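Bifunctional cytochrome P450/NADPH--P450 reductase (Deinococcus aerius, PDB 7F3H) probably hydroxylates organic substrates at a haem iron in its P450 domain, using electrons that a fused reductase domain takes from NADPH. Local coordinates at residues F32-L35 / A36-P40; H186-T189 / M190-R193; T308-T311 / V312-D316. One frame throughout, in Å; residues are numbered along the deposited sequence.

Contact 1. Residues F32-L35 / A36-P40; sequences FFQL and ARQIP
Phe33 and Arg37, one helical turn apart near the C-terminal end of helix 28-38, meet ring against guanidinium: Phe33 CZ stands 3.5 Å above the Arg37 guanidinium plane, over its centre. The two planes are 55° apart, so the ring presents its CZ corner instead of lying flat on the cation. Arg37 reaches this place through a chain bent at chi2 (-69°), which folds it back along the helix. Its NH2, 3.6 Å from Phe33 CZ, also forms a salt bridge with Asp375, the stronger polar partner of this group. The other bonds here are mostly of the backbone. Ala36 N gives a nearly straight bond of 2.8 Å to Phe32 O, and Arg37 N one of 3.0 Å to Phe33 O. One residue later the pattern tightens, because Gln38 N is held at 2.7 Å by Leu35 O, an i to i+3 bond, and has only a weak bond to Gln34 O. That same Gln34 O takes a second weak bond, 3.5 Å long, from Gln38 NE2. Ile39 N donates to Ala36 O and weakly to Leu35 O, while Ile39 O turns to Tyr57 OH; Ile39 is the first residue to leave helical geometry. On the inner side Leu35 and Ile39 both pack on Phe44 of strand 43-48, joining this helix to the edge of the five-stranded sheet. The chemistry implies a helix end whose last amide donors are shared among several carbonyls, and an Arg37 charge probably balanced by Asp375, while Phe33 packs against the guanidinium face and is likely to limit its freedom.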
ATOM      1  N   PHE A  32      16.294  -2.654  10.151  1.00 28.62           N
ATOM      2  CA  PHE A  32      15.700  -3.779  10.872  1.00 31.41           C
ATOM      3  C   PHE A  32      15.910  -5.075  10.109  1.00 29.04           C
ATOM      4  O   PHE A  32      16.157  -6.123  10.707  1.00 26.35           O
ATOM      5  CB  PHE A  32      14.207  -3.550  11.090  1.00 30.74           C
ATOM      6  CG  PHE A  32      13.890  -2.310  11.853  1.00 30.69           C
ATOM      7  CD1 PHE A  32      14.793  -1.789  12.764  1.00 26.42           C
ATOM      8  CD2 PHE A  32      12.676  -1.666  11.656  1.00 29.95           C
ATOM      9  CE1 PHE A  32      14.480  -0.649  13.479  1.00 31.63           C
ATOM     10  CE2 PHE A  32      12.353  -0.528  12.366  1.00 33.03           C
ATOM     11  CZ  PHE A  32      13.259  -0.012  13.279  1.00 30.93           C
ATOM     12  N   PHE A  33      15.813  -5.009   8.782  1.00 30.69           N
ATOM     13  CA  PHE A  33      16.032  -6.188   7.952  1.00 33.11           C
ATOM     14  C   PHE A  33      17.451  -6.750   8.109  1.00 38.45           C
ATOM     15  O   PHE A  33      17.627  -7.977   8.247  1.00 38.59           O
ATOM     16  CB  PHE A  33      15.735  -5.839   6.507  1.00 31.03           C
ATOM     17  CG  PHE A  33      16.071  -6.923   5.556  1.00 35.97           C
ATOM     18  CD1 PHE A  33      15.153  -7.930   5.286  1.00 35.50           C
ATOM     19  CD2 PHE A  33      17.302  -6.941   4.913  1.00 38.01           C
ATOM     20  CE1 PHE A  33      15.454  -8.943   4.393  1.00 35.19           C
ATOM     21  CE2 PHE A  33      17.612  -7.955   4.025  1.00 42.10           C
ATOM     22  CZ  PHE A  33      16.676  -8.961   3.763  1.00 41.26           C
ATOM     23  N   GLN A  34      18.474  -5.875   8.113  1.00 35.63           N
ATOM     24  CA  GLN A  34      19.853  -6.350   8.303  1.00 34.81           C
ATOM     25  C   GLN A  34      20.023  -6.993   9.682  1.00 36.03           C
ATOM     26  O   GLN A  34      20.563  -8.111   9.803  1.00 39.89           O
ATOM     27  CB  GLN A  34      20.861  -5.210   8.138  1.00 30.04           C
ATOM     28  CG  GLN A  34      21.203  -4.804   6.706  1.00 44.23           C
ATOM     29  CD  GLN A  34      21.494  -5.967   5.735  1.00 47.19           C
ATOM     30  OE1 GLN A  34      21.042  -5.947   4.586  1.00 51.20           O
ATOM     31  NE2 GLN A  34      22.264  -6.957   6.183  1.00 46.89           N
ATOM     32  N   LEU A  35      19.563  -6.302  10.744  1.00 32.10           N
ATOM     33  CA  LEU A  35      19.530  -6.960  12.053  1.00 36.75           C
ATOM     34  C   LEU A  35      18.886  -8.330  11.987  1.00 37.22           C
ATOM     35  O   LEU A  35      19.446  -9.301  12.509  1.00 42.52           O
ATOM     36  CB  LEU A  35      18.806  -6.177  13.135  1.00 36.00           C
ATOM     37  CG  LEU A  35      19.555  -5.141  13.910  1.00 47.83           C
ATOM     38  CD1 LEU A  35      18.552  -4.464  14.867  1.00 40.96           C
ATOM     39  CD2 LEU A  35      20.609  -5.962  14.669  1.00 41.93           C
ATOM     40  N   ALA A  36      17.687  -8.420  11.402  1.00 32.15           N
ATOM     41  CA  ALA A  36      16.980  -9.694  11.379  1.00 33.73           C
ATOM     42  C   ALA A  36      17.864 -10.768  10.761  1.00 36.89           C
ATOM     43  O   ALA A  36      17.904 -11.909  11.241  1.00 36.21           O
ATOM     44  CB  ALA A  36      15.673  -9.561  10.611  1.00 27.64           C
ATOM     45  N   ARG A  37      18.656 -10.385   9.755  1.00 37.44           N
ATOM     46  CA  ARG A  37      19.535 -11.366   9.123  1.00 44.03           C
ATOM     47  C   ARG A  37      20.659 -11.797  10.051  1.00 42.73           C
ATOM     48  O   ARG A  37      21.186 -12.901   9.887  1.00 42.13           O
ATOM     49  CB  ARG A  37      20.161 -10.772   7.861  1.00 37.44           C
ATOM     50  CG  ARG A  37      19.296 -10.851   6.648  1.00 43.38           C
ATOM     51  CD  ARG A  37      19.130 -12.294   6.176  1.00 50.10           C
ATOM     52  NE  ARG A  37      18.738 -12.315   4.771  1.00 53.29           N
ATOM     53  CZ  ARG A  37      17.484 -12.438   4.349  1.00 50.04           C
ATOM     54  NH1 ARG A  37      16.496 -12.537   5.234  1.00 47.38           N
ATOM     55  NH2 ARG A  37      17.222 -12.442   3.042  1.00 53.04           N
ATOM     56  N   GLN A  38      20.963 -10.995  11.079  1.00 45.04           N
ATOM     57  CA  GLN A  38      21.943 -11.443  12.072  1.00 41.58           C
ATOM     58  C   GLN A  38      21.302 -12.324  13.131  1.00 38.78           C
ATOM     59  O   GLN A  38      21.997 -13.142  13.741  1.00 50.52           O
ATOM     60  CB  GLN A  38      22.611 -10.282  12.824  1.00 49.37           C
ATOM     61  CG  GLN A  38      23.128  -9.124  12.013  1.00 47.49           C
ATOM     62  CD  GLN A  38      24.099  -9.568  10.983  1.00 57.07           C
ATOM     63  OE1 GLN A  38      25.007 -10.352  11.271  1.00 70.57           O
ATOM     64  NE2 GLN A  38      23.914  -9.095   9.754  1.00 59.09           N
ATOM     65  N   ILE A  39      20.001 -12.189  13.372  1.00 39.64           N
ATOM     66  CA  ILE A  39      19.405 -12.865  14.524  1.00 40.81           C
ATOM     67  C   ILE A  39      18.487 -14.001  14.075  1.00 37.05           C
ATOM     68  O   ILE A  39      17.336 -13.765  13.674  1.00 37.48           O
ATOM     69  CB  ILE A  39      18.665 -11.834  15.398  1.00 36.61           C
ATOM     70  CG1 ILE A  39      19.593 -10.631  15.677  1.00 34.45           C
ATOM     71  CG2 ILE A  39      18.141 -12.452  16.705  1.00 35.97           C
ATOM     72  CD1 ILE A  39      19.050  -9.613  16.641  1.00 26.71           C
ATOM     73  N   PRO A  40      18.940 -15.257  14.176  1.00 35.05           N
ATOM     74  CA  PRO A  40      18.163 -16.370  13.605  1.00 37.58           C
ATOM     75  C   PRO A  40      16.965 -16.794  14.430  1.00 32.44           C
ATOM     76  O   PRO A  40      16.097 -17.485  13.879  1.00 36.02           O
ATOM     77  CB  PRO A  40      19.189 -17.506  13.521  1.00 30.48           C
ATOM     78  CG  PRO A  40      20.121 -17.231  14.665  1.00 29.32           C
ATOM     79  CD  PRO A  40      20.239 -15.706  14.713  1.00 37.52           C
TER

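Contact 2. Residues H186-T189 / M190-R193; sequences HTMT and MNSR
His186 and Met190 meet where helix 175-190 of the P450 fold runs out into the loop leading to helix 199-227. The helical bond from Met190 N to His186 O, 3.0 Å, is followed by i to i+3 bonds, Asn191 N to Met188 O and Ser192 N to Thr189 O, the change of spacing that marks the winding-down of the turn. Along Met190, CB lies 3.6 Å from Thr187 O. With CG turned anti to the carbonyl carbon (chi1 -85°), the next atom passes over the preceding turn, CG being 3.8 Å from His186 O and also near His186 CE1. SD then comes to 4.0 Å from His186 ND1, an oblique sulfur-aromatic approach 58° off the ring normal. The bend at chi3 (99°) turns CE away from the imidazole. Beyond the two segments the side chain packs on Tyr208 and on Asn81 and Asn84 of helix 80-86. An alanine here would keep the backbone bond but would probably leave the imidazole without its sulfur neighbour and open a gap toward Tyr208. Asn191 lies alongside Met188, its OD1 bonded to Asn81. Farther on, Arg193 comes back against the turn, its CG 3.4 Å from Thr189 O.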
ATOM      1  N   HIS A 186       3.213  15.859   6.940  1.00 34.04           N
ATOM      2  CA  HIS A 186       3.239  16.404   8.294  1.00 38.33           C
ATOM      3  C   HIS A 186       2.820  15.358   9.322  1.00 37.61           C
ATOM      4  O   HIS A 186       3.346  15.337  10.445  1.00 36.25           O
ATOM      5  CB  HIS A 186       2.342  17.639   8.376  1.00 34.56           C
ATOM      6  CG  HIS A 186       2.575  18.455   9.600  1.00 37.35           C
ATOM      7  ND1 HIS A 186       1.717  18.441  10.677  1.00 37.01           N
ATOM      8  CD2 HIS A 186       3.604  19.266   9.943  1.00 38.28           C
ATOM      9  CE1 HIS A 186       2.189  19.239  11.617  1.00 44.06           C
ATOM     10  NE2 HIS A 186       3.332  19.753  11.195  1.00 38.67           N
ATOM     11  N   THR A 187       1.895  14.471   8.940  1.00 32.12           N
ATOM     12  CA  THR A 187       1.462  13.410   9.842  1.00 39.18           C
ATOM     13  C   THR A 187       2.625  12.506  10.213  1.00 37.90           C
ATOM     14  O   THR A 187       2.801  12.174  11.392  1.00 39.20           O
ATOM     15  CB  THR A 187       0.339  12.587   9.192  1.00 34.96           C
ATOM     16  OG1 THR A 187      -0.897  13.315   9.215  1.00 30.63           O
ATOM     17  CG2 THR A 187       0.171  11.246   9.879  1.00 32.78           C
ATOM     18  N   MET A 188       3.477  12.171   9.237  1.00 34.93           N
ATOM     19  CA  MET A 188       4.644  11.358   9.596  1.00 44.16           C
ATOM     20  C   MET A 188       5.642  12.160  10.426  1.00 45.36           C
ATOM     21  O   MET A 188       6.318  11.595  11.292  1.00 52.34           O
ATOM     22  CB  MET A 188       5.343  10.779   8.355  1.00 48.02           C
ATOM     23  CG  MET A 188       4.463   9.909   7.461  1.00 44.18           C
ATOM     24  SD  MET A 188       3.616   8.571   8.346  1.00 61.78           S
ATOM     25  CE  MET A 188       1.947   8.718   7.681  1.00 52.51           C
ATOM     26  N   THR A 189       5.703  13.484  10.219  1.00 46.58           N
ATOM     27  CA  THR A 189       6.601  14.330  11.015  1.00 48.29           C
ATOM     28  C   THR A 189       6.199  14.340  12.489  1.00 52.17           C
ATOM     29  O   THR A 189       7.060  14.335  13.381  1.00 53.75           O
ATOM     30  CB  THR A 189       6.587  15.766  10.463  1.00 43.11           C
ATOM     31  OG1 THR A 189       7.360  15.848   9.260  1.00 41.85           O
ATOM     32  CG2 THR A 189       7.078  16.793  11.500  1.00 46.91           C
ATOM     33  N   MET A 190       4.885  14.327  12.758  1.00 53.51           N
ATOM     34  CA  MET A 190       4.387  14.350  14.135  1.00 61.84           C
ATOM     35  C   MET A 190       4.773  13.093  14.909  1.00 65.85           C
ATOM     36  O   MET A 190       4.888  13.131  16.143  1.00 69.19           O
ATOM     37  CB  MET A 190       2.869  14.515  14.146  1.00 48.25           C
ATOM     38  CG  MET A 190       2.420  15.943  14.066  1.00 52.93           C
ATOM     39  SD  MET A 190       0.671  16.108  13.697  1.00 52.49           S
ATOM     40  CE  MET A 190       0.008  16.389  15.344  1.00 50.76           C
ATOM     41  N   ASN A 191       4.984  11.976  14.210  1.00 60.68           N
ATOM     42  CA  ASN A 191       5.359  10.745  14.890  1.00 69.60           C
ATOM     43  C   ASN A 191       6.749  10.815  15.523  1.00 77.54           C
ATOM     44  O   ASN A 191       7.115   9.898  16.265  1.00 82.29           O
ATOM     45  CB  ASN A 191       5.265   9.571  13.906  1.00 65.31           C
ATOM     46  CG  ASN A 191       3.818   9.280  13.467  1.00 63.26           C
ATOM     47  OD1 ASN A 191       2.876   9.361  14.259  1.00 55.48           O
ATOM     48  ND2 ASN A 191       3.646   8.949  12.192  1.00 64.13           N
ATOM     49  N   SER A 192       7.524  11.875  15.264  1.00 75.10           N
ATOM     50  CA  SER A 192       8.831  12.048  15.885  1.00 80.81           C
ATOM     51  C   SER A 192       8.925  13.417  16.547  1.00 90.51           C
ATOM     52  O   SER A 192       8.111  13.729  17.426  1.00 83.59           O
ATOM     53  CB  SER A 192       9.936  11.865  14.849  1.00 84.79           C
ATOM     54  OG  SER A 192       9.796  10.615  14.193  1.00 91.31           O
ATOM     55  N   ARG A 193       9.916  14.239  16.108  1.00 94.21           N
ATOM     56  CA  ARG A 193      10.210  15.645  16.425  1.00102.93           C
ATOM     57  C   ARG A 193      10.275  15.972  17.929  1.00115.56           C
ATOM     58  O   ARG A 193       9.876  15.139  18.754  1.00115.21           O
ATOM     59  CB  ARG A 193       9.218  16.592  15.728  1.00 98.11           C
ATOM     60  CG  ARG A 193       7.738  16.425  15.969  1.00 90.13           C
ATOM     61  CD  ARG A 193       7.134  17.770  15.638  1.00 88.73           C
ATOM     62  NE  ARG A 193       5.681  17.851  15.506  1.00 85.34           N
ATOM     63  CZ  ARG A 193       4.807  17.710  16.499  1.00 76.92           C
ATOM     64  NH1 ARG A 193       5.211  17.328  17.706  1.00 83.70           N
ATOM     65  NH2 ARG A 193       3.515  17.880  16.261  1.00 62.89           N
TER

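Contact 3. Residues T308-T311 / V312-D316; sequences TYDT and VMRLD
Tyr309 carries CG anti to its own amide nitrogen (chi1 171°), while Met313 bends at chi2 (-44°) and again at chi3; together these torsions fold the methionine over one face of the tyrosine ring. The result is a Met-aromatic contact on the short helix 309-313, one turn apart in sequence. Met313 CG makes a CH-pi approach, 3.6 Å from the Tyr309 ring centroid and 22° off the normal, displaced toward the rim. SD sits more obliquely, 3.6 Å from Tyr309 CZ. The ring's far end is fixed by Tyr309 OH bonding to Gln113 of helix 113-137, a helix that Val312 also touches through Phe120.

The start of the helix is closed by a capping box. Thr311 N donates to Thr308 OG1 at 3.2 Å, and Thr308 N returns a bond of 3.1 Å to Thr311 OG1, both nearly straight. This reciprocal pair satisfies two amides at the first turn. At the other end Arg314 N bonds to Asp310 O and more weakly to Thr311 O. Leu315 turns inward against Leu420 of helix 408-425 and Leu300 of helix 287-300, so the helix and the turn after it together touch three longer helices. Asp310 and Arg314 bring opposite charges near each other without a salt bridge: the carboxylate instead meets the aliphatic part of the arginine, with Asp310 OD2 3.5 Å from Arg314 CD.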
ATOM      1  N   THR A 308     -10.637  -5.257 -22.100  1.00 34.10           N
ATOM      2  CA  THR A 308     -11.776  -5.313 -21.190  1.00 32.07           C
ATOM      3  C   THR A 308     -11.304  -5.849 -19.841  1.00 32.76           C
ATOM      4  O   THR A 308     -10.132  -6.204 -19.662  1.00 32.86           O
ATOM      5  CB  THR A 308     -12.888  -6.231 -21.696  1.00 30.95           C
ATOM      6  OG1 THR A 308     -12.404  -7.576 -21.665  1.00 29.59           O
ATOM      7  CG2 THR A 308     -13.373  -5.842 -23.095  1.00 29.68           C
ATOM      8  N   TYR A 309     -12.229  -5.859 -18.871  1.00 32.78           N
ATOM      9  CA  TYR A 309     -11.958  -6.534 -17.604  1.00 36.33           C
ATOM     10  C   TYR A 309     -11.633  -8.008 -17.825  1.00 36.38           C
ATOM     11  O   TYR A 309     -10.815  -8.589 -17.093  1.00 37.36           O
ATOM     12  CB  TYR A 309     -13.136  -6.354 -16.652  1.00 31.04           C
ATOM     13  CG  TYR A 309     -13.059  -7.173 -15.392  1.00 32.28           C
ATOM     14  CD1 TYR A 309     -12.227  -6.797 -14.337  1.00 30.99           C
ATOM     15  CD2 TYR A 309     -13.840  -8.320 -15.236  1.00 34.24           C
ATOM     16  CE1 TYR A 309     -12.166  -7.550 -13.157  1.00 29.94           C
ATOM     17  CE2 TYR A 309     -13.782  -9.076 -14.062  1.00 31.55           C
ATOM     18  CZ  TYR A 309     -12.947  -8.683 -13.035  1.00 27.10           C
ATOM     19  OH  TYR A 309     -12.895  -9.434 -11.896  1.00 31.40           O
ATOM     20  N   ASP A 310     -12.278  -8.631 -18.820  1.00 38.63           N
ATOM     21  CA  ASP A 310     -11.956 -10.012 -19.157  1.00 33.47           C
ATOM     22  C   ASP A 310     -10.496 -10.144 -19.551  1.00 32.56           C
ATOM     23  O   ASP A 310      -9.823 -11.114 -19.173  1.00 35.79           O
ATOM     24  CB  ASP A 310     -12.858 -10.511 -20.289  1.00 36.30           C
ATOM     25  CG  ASP A 310     -12.976 -12.025 -20.309  1.00 46.30           C
ATOM     26  OD1 ASP A 310     -13.407 -12.562 -19.260  1.00 52.16           O
ATOM     27  OD2 ASP A 310     -12.608 -12.669 -21.335  1.00 46.54           O
ATOM     28  N   THR A 311      -9.996  -9.204 -20.351  1.00 32.87           N
ATOM     29  CA  THR A 311      -8.583  -9.252 -20.696  1.00 33.46           C
ATOM     30  C   THR A 311      -7.739  -9.331 -19.439  1.00 32.53           C
ATOM     31  O   THR A 311      -6.878 -10.209 -19.311  1.00 31.96           O
ATOM     32  CB  THR A 311      -8.189  -8.047 -21.531  1.00 31.45           C
ATOM     33  OG1 THR A 311      -9.142  -7.885 -22.582  1.00 31.06           O
ATOM     34  CG2 THR A 311      -6.787  -8.267 -22.120  1.00 29.82           C
ATOM     35  N   VAL A 312      -8.010  -8.441 -18.478  1.00 30.15           N
ATOM     36  CA  VAL A 312      -7.223  -8.413 -17.254  1.00 31.72           C
ATOM     37  C   VAL A 312      -7.285  -9.757 -16.551  1.00 29.81           C
ATOM     38  O   VAL A 312      -6.263 -10.265 -16.063  1.00 29.81           O
ATOM     39  CB  VAL A 312      -7.702  -7.277 -16.332  1.00 32.16           C
ATOM     40  CG1 VAL A 312      -6.938  -7.346 -15.008  1.00 33.52           C
ATOM     41  CG2 VAL A 312      -7.497  -5.917 -17.005  1.00 27.72           C
ATOM     42  N   MET A 313      -8.473 -10.376 -16.524  1.00 29.20           N
ATOM     43  CA  MET A 313      -8.642 -11.620 -15.785  1.00 32.06           C
ATOM     44  C   MET A 313      -8.037 -12.808 -16.526  1.00 34.33           C
ATOM     45  O   MET A 313      -7.759 -13.838 -15.905  1.00 35.18           O
ATOM     46  CB  MET A 313     -10.128 -11.865 -15.489  1.00 38.58           C
ATOM     47  CG  MET A 313     -10.758 -10.790 -14.597  1.00 36.57           C
ATOM     48  SD  MET A 313      -9.704 -10.328 -13.168  1.00 46.09           S
ATOM     49  CE  MET A 313      -9.489 -11.885 -12.314  1.00 38.46           C
ATOM     50  N   ARG A 314      -7.755 -12.661 -17.815  1.00 32.34           N
ATOM     51  CA  ARG A 314      -7.071 -13.701 -18.566  1.00 36.42           C
ATOM     52  C   ARG A 314      -5.560 -13.635 -18.434  1.00 32.67           C
ATOM     53  O   ARG A 314      -4.878 -14.502 -18.975  1.00 31.20           O
ATOM     54  CB  ARG A 314      -7.457 -13.616 -20.047  1.00 40.43           C
ATOM     55  CG  ARG A 314      -8.861 -14.165 -20.324  1.00 45.37           C
ATOM     56  CD  ARG A 314      -9.325 -13.832 -21.720  1.00 51.72           C
ATOM     57  NE  ARG A 314      -8.788 -14.774 -22.701  1.00 62.78           N
ATOM     58  CZ  ARG A 314      -8.698 -14.531 -24.008  1.00 66.77           C
ATOM     59  NH1 ARG A 314      -9.117 -13.371 -24.508  1.00 65.22           N
ATOM     60  NH2 ARG A 314      -8.192 -15.449 -24.824  1.00 66.89           N
ATOM     61  N   LEU A 315      -5.027 -12.633 -17.726  1.00 31.68           N
ATOM     62  CA  LEU A 315      -3.591 -12.495 -17.518  1.00 29.72           C
ATOM     63  C   LEU A 315      -3.052 -13.566 -16.574  1.00 33.92           C
ATOM     64  O   LEU A 315      -3.729 -13.986 -15.633  1.00 28.37           O
ATOM     65  CB  LEU A 315      -3.280 -11.142 -16.914  1.00 33.68           C
ATOM     66  CG  LEU A 315      -3.493  -9.892 -17.738  1.00 27.74           C
ATOM     67  CD1 LEU A 315      -3.251  -8.755 -16.784  1.00 28.69           C
ATOM     68  CD2 LEU A 315      -2.552  -9.850 -18.912  1.00 25.60           C
ATOM     69  N   ASP A 316      -1.786 -13.971 -16.809  1.00 31.69           N
ATOM     70  CA  ASP A 316      -1.111 -14.937 -15.937  1.00 31.30           C
ATOM     71  C   ASP A 316       0.265 -14.461 -15.467  1.00 33.71           C
ATOM     72  O   ASP A 316       0.556 -14.459 -14.259  1.00 31.33           O
ATOM     73  CB  ASP A 316      -0.926 -16.287 -16.629  1.00 30.28           C
ATOM     74  CG  ASP A 316       0.056 -17.146 -15.902  1.00 27.36           C
ATOM     75  OD1 ASP A 316      -0.116 -17.332 -14.673  1.00 37.81           O
ATOM     76  OD2 ASP A 316       1.035 -17.569 -16.516  1.00 27.10           O
TER

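Overall arrangement
Contacts 1, 2 and 3 follow one another along the chain, each a local turn of the P450 fold, and none touches another. Contacts 1 and 2 have centres 26 Å apart, with about 11 Å between nearest atoms; contact 3 is about 40 Å from both, centre to centre, and lies across the chain's centre from contact 2. Contact 1 ends helix 28-38 beside the mixed five-stranded sheet, contact 2 ends helix 175-190 next to helix 199-227, and contact 3 takes in the short helix 309-313 and its two ends. The three mark separate helix boundaries around the haem domain, the side chains of Met188 and Tyr309 lying about 11 Å and about 14 Å from the haem.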